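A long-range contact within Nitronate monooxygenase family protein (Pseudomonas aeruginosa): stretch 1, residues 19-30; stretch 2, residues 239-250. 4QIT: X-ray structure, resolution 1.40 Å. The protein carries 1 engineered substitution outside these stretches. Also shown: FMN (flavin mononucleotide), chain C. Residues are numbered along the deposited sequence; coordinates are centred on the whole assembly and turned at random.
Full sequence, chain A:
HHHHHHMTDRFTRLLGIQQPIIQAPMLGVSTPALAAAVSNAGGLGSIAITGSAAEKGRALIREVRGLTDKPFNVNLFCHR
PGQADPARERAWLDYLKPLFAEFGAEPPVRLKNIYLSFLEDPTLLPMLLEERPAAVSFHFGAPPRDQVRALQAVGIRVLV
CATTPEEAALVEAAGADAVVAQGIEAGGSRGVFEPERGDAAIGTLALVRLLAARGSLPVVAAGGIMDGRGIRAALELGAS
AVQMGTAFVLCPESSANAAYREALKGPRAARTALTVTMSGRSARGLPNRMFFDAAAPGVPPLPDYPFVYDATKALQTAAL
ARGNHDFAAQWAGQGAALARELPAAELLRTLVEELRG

Stretch 1 19-30: QPIIQAPMLGVS
Stretch 2 239-250: ASAVQMGTAFVL

Residues 21-23 form a strand that runs parallel to a neighbouring strand ending at Met244, their axes 4.7 Å apart at closest approach and inclined by 19°. The register pairs Ile21 with Val242, Ile22 with Gln243 and Gln23 with Met244, at CA-CA distances of 5.1, 4.5 and 5.2 Å. Backbone angles are extended (Ile22 -104/126, Gln243 -126/128).

Four backbone hydrogen bonds fix this register: Val242 N to Pro20 O (3.0 Å), Ile22 N to Val242 O (2.8 Å), Met244 N to Ile22 O (2.9 Å) and Ala24 N to Met244 O (2.8 Å). Ile22 and Ala24 thus alternate with Val242 and Met244 in the ladder, as parallel pairing requires. Gln243 CA also approaches Ile22 O at 3.3 Å in a CA-H...O contact.

Apolar packing covers the sheet face bearing Ile21, Val242, Gln23 and Met244. Ile21 (m, t) places CG1 4.1 Å from Val242 CG2 and CG2 4.2 Å from Met244 SD; Val242 is m and Met244 m, t, p. Gln23 (chi1 154°, chi2 -100°) lays CB over the Phe248 ring, 3.9 Å from its centroid and 13° off the normal. Gln23 NE2 donates a hydrogen bond to Ala24 O of the next residue (2.9 Å). On the other face, Ile22 CG2 lies 3.6 Å from Gln243 OE1.

Beyond the strands, Met26 (m, t, m) sets SD 3.9 Å from Val249 CG2, which also meets Val29 CG1 at 4.2 Å; both valines are t. Phe248 (m, chi2 -86°) follows a turn closed by Phe248 N to Gly245 O (2.8 Å).

The flavin joins both stretches through hydrogen bonds from Leu27 N to O4 (2.8 Å), Gln243 NE2 (t, t, -52°) to O2' (2.9 Å), Gly245 N to O1P (2.9 Å) and Thr246 N to O3P (2.9 Å). At Gly245 (-104/-64), an ideal CB would lie 2.2 Å from FMN O4', a clash that glycine avoids.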

# COMPACT_ATOMS: atom_id res chain seq x y z
N GLN A 19 -14.31 -23.00 -5.92
CA GLN A 19 -14.04 -21.59 -6.21
C GLN A 19 -12.76 -21.13 -5.53
O GLN A 19 -12.51 -21.50 -4.40
CB GLN A 19 -15.20 -20.70 -5.73
CG GLN A 19 -16.55 -21.06 -6.33
CD GLN A 19 -16.56 -20.93 -7.84
OE1 GLN A 19 -15.76 -20.19 -8.42
NE2 GLN A 19 -17.49 -21.64 -8.48
N PRO A 20 -11.97 -20.29 -6.22
CA PRO A 20 -10.67 -19.89 -5.68
C PRO A 20 -10.77 -18.71 -4.72
O PRO A 20 -10.08 -17.69 -4.89
CB PRO A 20 -9.90 -19.48 -6.94
CG PRO A 20 -10.96 -18.90 -7.83
CD PRO A 20 -12.19 -19.77 -7.59
N ILE A 21 -11.63 -18.85 -3.72
CA ILE A 21 -11.92 -17.75 -2.80
C ILE A 21 -11.87 -18.30 -1.39
O ILE A 21 -12.62 -19.22 -1.03
CB ILE A 21 -13.33 -17.16 -3.06
CG1 ILE A 21 -13.44 -16.66 -4.50
CG2 ILE A 21 -13.62 -16.03 -2.08
CD1 ILE A 21 -14.85 -16.30 -4.91
N ILE A 22 -10.95 -17.76 -0.59
CA ILE A 22 -10.83 -18.13 0.81
C ILE A 22 -11.43 -17.01 1.65
O ILE A 22 -11.06 -15.84 1.49
CB ILE A 22 -9.34 -18.28 1.22
CG1 ILE A 22 -8.62 -19.27 0.30
CG2 ILE A 22 -9.22 -18.69 2.68
CD1 ILE A 22 -7.14 -19.44 0.65
N GLN A 23 -12.38 -17.34 2.53
CA GLN A 23 -12.84 -16.38 3.52
C GLN A 23 -11.80 -16.38 4.63
O GLN A 23 -11.52 -17.43 5.21
CB GLN A 23 -14.23 -16.73 4.05
CG GLN A 23 -14.55 -16.22 5.46
CD GLN A 23 -14.40 -17.31 6.51
OE1 GLN A 23 -14.88 -18.43 6.33
NE2 GLN A 23 -13.70 -16.99 7.61
N ALA A 24 -11.19 -15.23 4.89
CA ALA A 24 -10.03 -15.17 5.78
C ALA A 24 -10.34 -15.61 7.20
O ALA A 24 -11.39 -15.27 7.76
CB ALA A 24 -9.43 -13.76 5.79
N PRO A 25 -9.42 -16.38 7.81
CA PRO A 25 -9.57 -16.61 9.24
C PRO A 25 -9.39 -15.29 9.94
O PRO A 25 -8.52 -14.50 9.56
CB PRO A 25 -8.40 -17.54 9.58
CG PRO A 25 -7.41 -17.35 8.48
CD PRO A 25 -8.18 -16.95 7.26
N MET A 26 -10.25 -15.04 10.90
CA MET A 26 -10.30 -13.76 11.57
C MET A 26 -10.60 -13.99 13.02
O MET A 26 -11.76 -14.15 13.40
CB MET A 26 -11.38 -12.87 10.93
CG MET A 26 -11.06 -12.45 9.49
SD MET A 26 -12.34 -11.38 8.81
CE MET A 26 -13.60 -12.59 8.38
N LEU A 27 -9.56 -14.01 13.85
CA LEU A 27 -9.75 -14.33 15.25
C LEU A 27 -10.73 -13.33 15.89
O LEU A 27 -10.54 -12.12 15.79
CB LEU A 27 -8.41 -14.38 15.98
CG LEU A 27 -8.43 -14.92 17.42
CD1 LEU A 27 -8.95 -16.34 17.48
CD2 LEU A 27 -7.01 -14.84 17.99
N GLY A 28 -11.79 -13.87 16.49
CA GLY A 28 -12.84 -13.06 17.10
C GLY A 28 -13.97 -12.68 16.16
O GLY A 28 -14.98 -12.12 16.59
N VAL A 29 -13.82 -12.99 14.87
CA VAL A 29 -14.83 -12.62 13.87
C VAL A 29 -15.31 -13.82 13.05
O VAL A 29 -16.52 -14.01 12.87
CB VAL A 29 -14.31 -11.53 12.93
CG1 VAL A 29 -15.34 -11.24 11.84
CG2 VAL A 29 -14.00 -10.26 13.71
N SER A 30 -14.39 -14.64 12.56
CA SER A 30 -14.83 -15.86 11.90
C SER A 30 -15.41 -16.82 12.93
O SER A 30 -15.10 -16.75 14.13
CB SER A 30 -13.71 -16.50 11.08
OG SER A 30 -12.51 -16.66 11.81
N ALA A 239 -2.11 -14.32 -9.47
CA ALA A 239 -2.54 -15.07 -8.29
C ALA A 239 -3.30 -16.33 -8.71
O ALA A 239 -3.89 -16.38 -9.79
CB ALA A 239 -3.44 -14.21 -7.40
N SER A 240 -3.28 -17.33 -7.84
CA SER A 240 -4.04 -18.55 -8.05
C SER A 240 -5.36 -18.56 -7.30
O SER A 240 -6.22 -19.41 -7.54
CB SER A 240 -3.23 -19.77 -7.62
OG SER A 240 -2.04 -19.87 -8.39
N ALA A 241 -5.52 -17.61 -6.36
CA ALA A 241 -6.73 -17.51 -5.55
C ALA A 241 -6.71 -16.18 -4.80
O ALA A 241 -5.73 -15.43 -4.88
CB ALA A 241 -6.83 -18.67 -4.56
N VAL A 242 -7.78 -15.88 -4.08
CA VAL A 242 -7.83 -14.71 -3.21
C VAL A 242 -8.25 -15.10 -1.80
O VAL A 242 -8.91 -16.13 -1.59
CB VAL A 242 -8.79 -13.62 -3.76
CG1 VAL A 242 -8.36 -13.18 -5.15
CG2 VAL A 242 -10.26 -14.10 -3.76
N GLN A 243 -7.84 -14.28 -0.84
CA GLN A 243 -8.27 -14.43 0.54
C GLN A 243 -8.85 -13.09 0.96
O GLN A 243 -8.20 -12.04 0.79
CB GLN A 243 -7.10 -14.82 1.44
CG GLN A 243 -7.46 -14.88 2.91
CD GLN A 243 -6.47 -15.71 3.70
OE1 GLN A 243 -6.19 -16.86 3.34
NE2 GLN A 243 -5.93 -15.14 4.77
N MET A 244 -10.08 -13.13 1.50
CA MET A 244 -10.87 -11.94 1.75
C MET A 244 -11.41 -11.96 3.17
O MET A 244 -12.12 -12.90 3.55
CB MET A 244 -12.04 -11.87 0.75
CG MET A 244 -11.59 -11.68 -0.69
SD MET A 244 -12.89 -11.93 -1.91
CE MET A 244 -13.94 -10.54 -1.54
N GLY A 245 -11.06 -10.95 3.96
CA GLY A 245 -11.52 -10.86 5.34
C GLY A 245 -12.62 -9.82 5.51
O GLY A 245 -13.76 -10.15 5.86
N THR A 246 -12.27 -8.56 5.26
CA THR A 246 -13.20 -7.45 5.49
C THR A 246 -14.55 -7.68 4.80
O THR A 246 -15.60 -7.38 5.37
CB THR A 246 -12.57 -6.14 5.01
OG1 THR A 246 -11.35 -5.93 5.73
CG2 THR A 246 -13.50 -4.95 5.27
N ALA A 247 -14.52 -8.25 3.60
CA ALA A 247 -15.76 -8.51 2.85
C ALA A 247 -16.76 -9.41 3.60
O ALA A 247 -17.97 -9.32 3.36
CB ALA A 247 -15.46 -9.09 1.49
N PHE A 248 -16.25 -10.26 4.50
CA PHE A 248 -17.11 -11.22 5.20
C PHE A 248 -17.49 -10.78 6.61
O PHE A 248 -18.28 -11.46 7.28
CB PHE A 248 -16.50 -12.63 5.22
CG PHE A 248 -16.51 -13.31 3.88
CD1 PHE A 248 -17.62 -14.02 3.46
CD2 PHE A 248 -15.43 -13.19 3.03
CE1 PHE A 248 -17.65 -14.64 2.22
CE2 PHE A 248 -15.44 -13.81 1.78
CZ PHE A 248 -16.56 -14.53 1.38
N VAL A 249 -16.95 -9.66 7.07
CA VAL A 249 -17.20 -9.20 8.44
C VAL A 249 -18.68 -8.94 8.73
O VAL A 249 -19.20 -9.32 9.79
CB VAL A 249 -16.35 -7.97 8.80
CG1 VAL A 249 -16.76 -7.40 10.14
CG2 VAL A 249 -14.87 -8.36 8.82
N LEU A 250 -19.36 -8.31 7.78
CA LEU A 250 -20.78 -7.98 7.93
C LEU A 250 -21.74 -9.15 7.72
O LEU A 250 -22.95 -8.99 7.90
CB LEU A 250 -21.16 -6.82 7.01
CG LEU A 250 -20.46 -5.49 7.28
CD1 LEU A 250 -20.91 -4.48 6.25
CD2 LEU A 250 -20.75 -4.99 8.69
N1 FMN C . -5.14 -13.31 9.59
C2 FMN C . -4.69 -14.39 10.34
O2 FMN C . -3.75 -15.05 9.92
N3 FMN C . -5.28 -14.74 11.53
C4 FMN C . -6.34 -13.99 11.99
O4 FMN C . -6.90 -14.26 13.05
C4A FMN C . -6.79 -12.91 11.25
N5 FMN C . -7.84 -12.18 11.75
C5A FMN C . -8.33 -11.11 11.04
C6 FMN C . -9.41 -10.41 11.57
C7 FMN C . -9.95 -9.33 10.90
C7M FMN C . -11.12 -8.64 11.53
C8 FMN C . -9.40 -8.94 9.68
C8M FMN C . -9.97 -7.76 8.94
C9 FMN C . -8.31 -9.64 9.15
C9A FMN C . -7.77 -10.74 9.83
N10 FMN C . -6.69 -11.47 9.32
C10 FMN C . -6.20 -12.55 10.05
C1' FMN C . -6.05 -11.07 8.02
C2' FMN C . -6.60 -11.82 6.82
O2' FMN C . -6.10 -13.13 6.81
C3' FMN C . -6.19 -11.14 5.52
O3' FMN C . -4.81 -10.82 5.50
C4' FMN C . -6.96 -9.85 5.40
O4' FMN C . -8.27 -10.03 5.92
C5' FMN C . -7.08 -9.49 3.93
O5' FMN C . -7.43 -8.14 3.92
P FMN C . -8.92 -7.67 3.60
O1P FMN C . -9.63 -8.74 2.81
O2P FMN C . -8.81 -6.36 2.88
O3P FMN C . -9.57 -7.51 4.94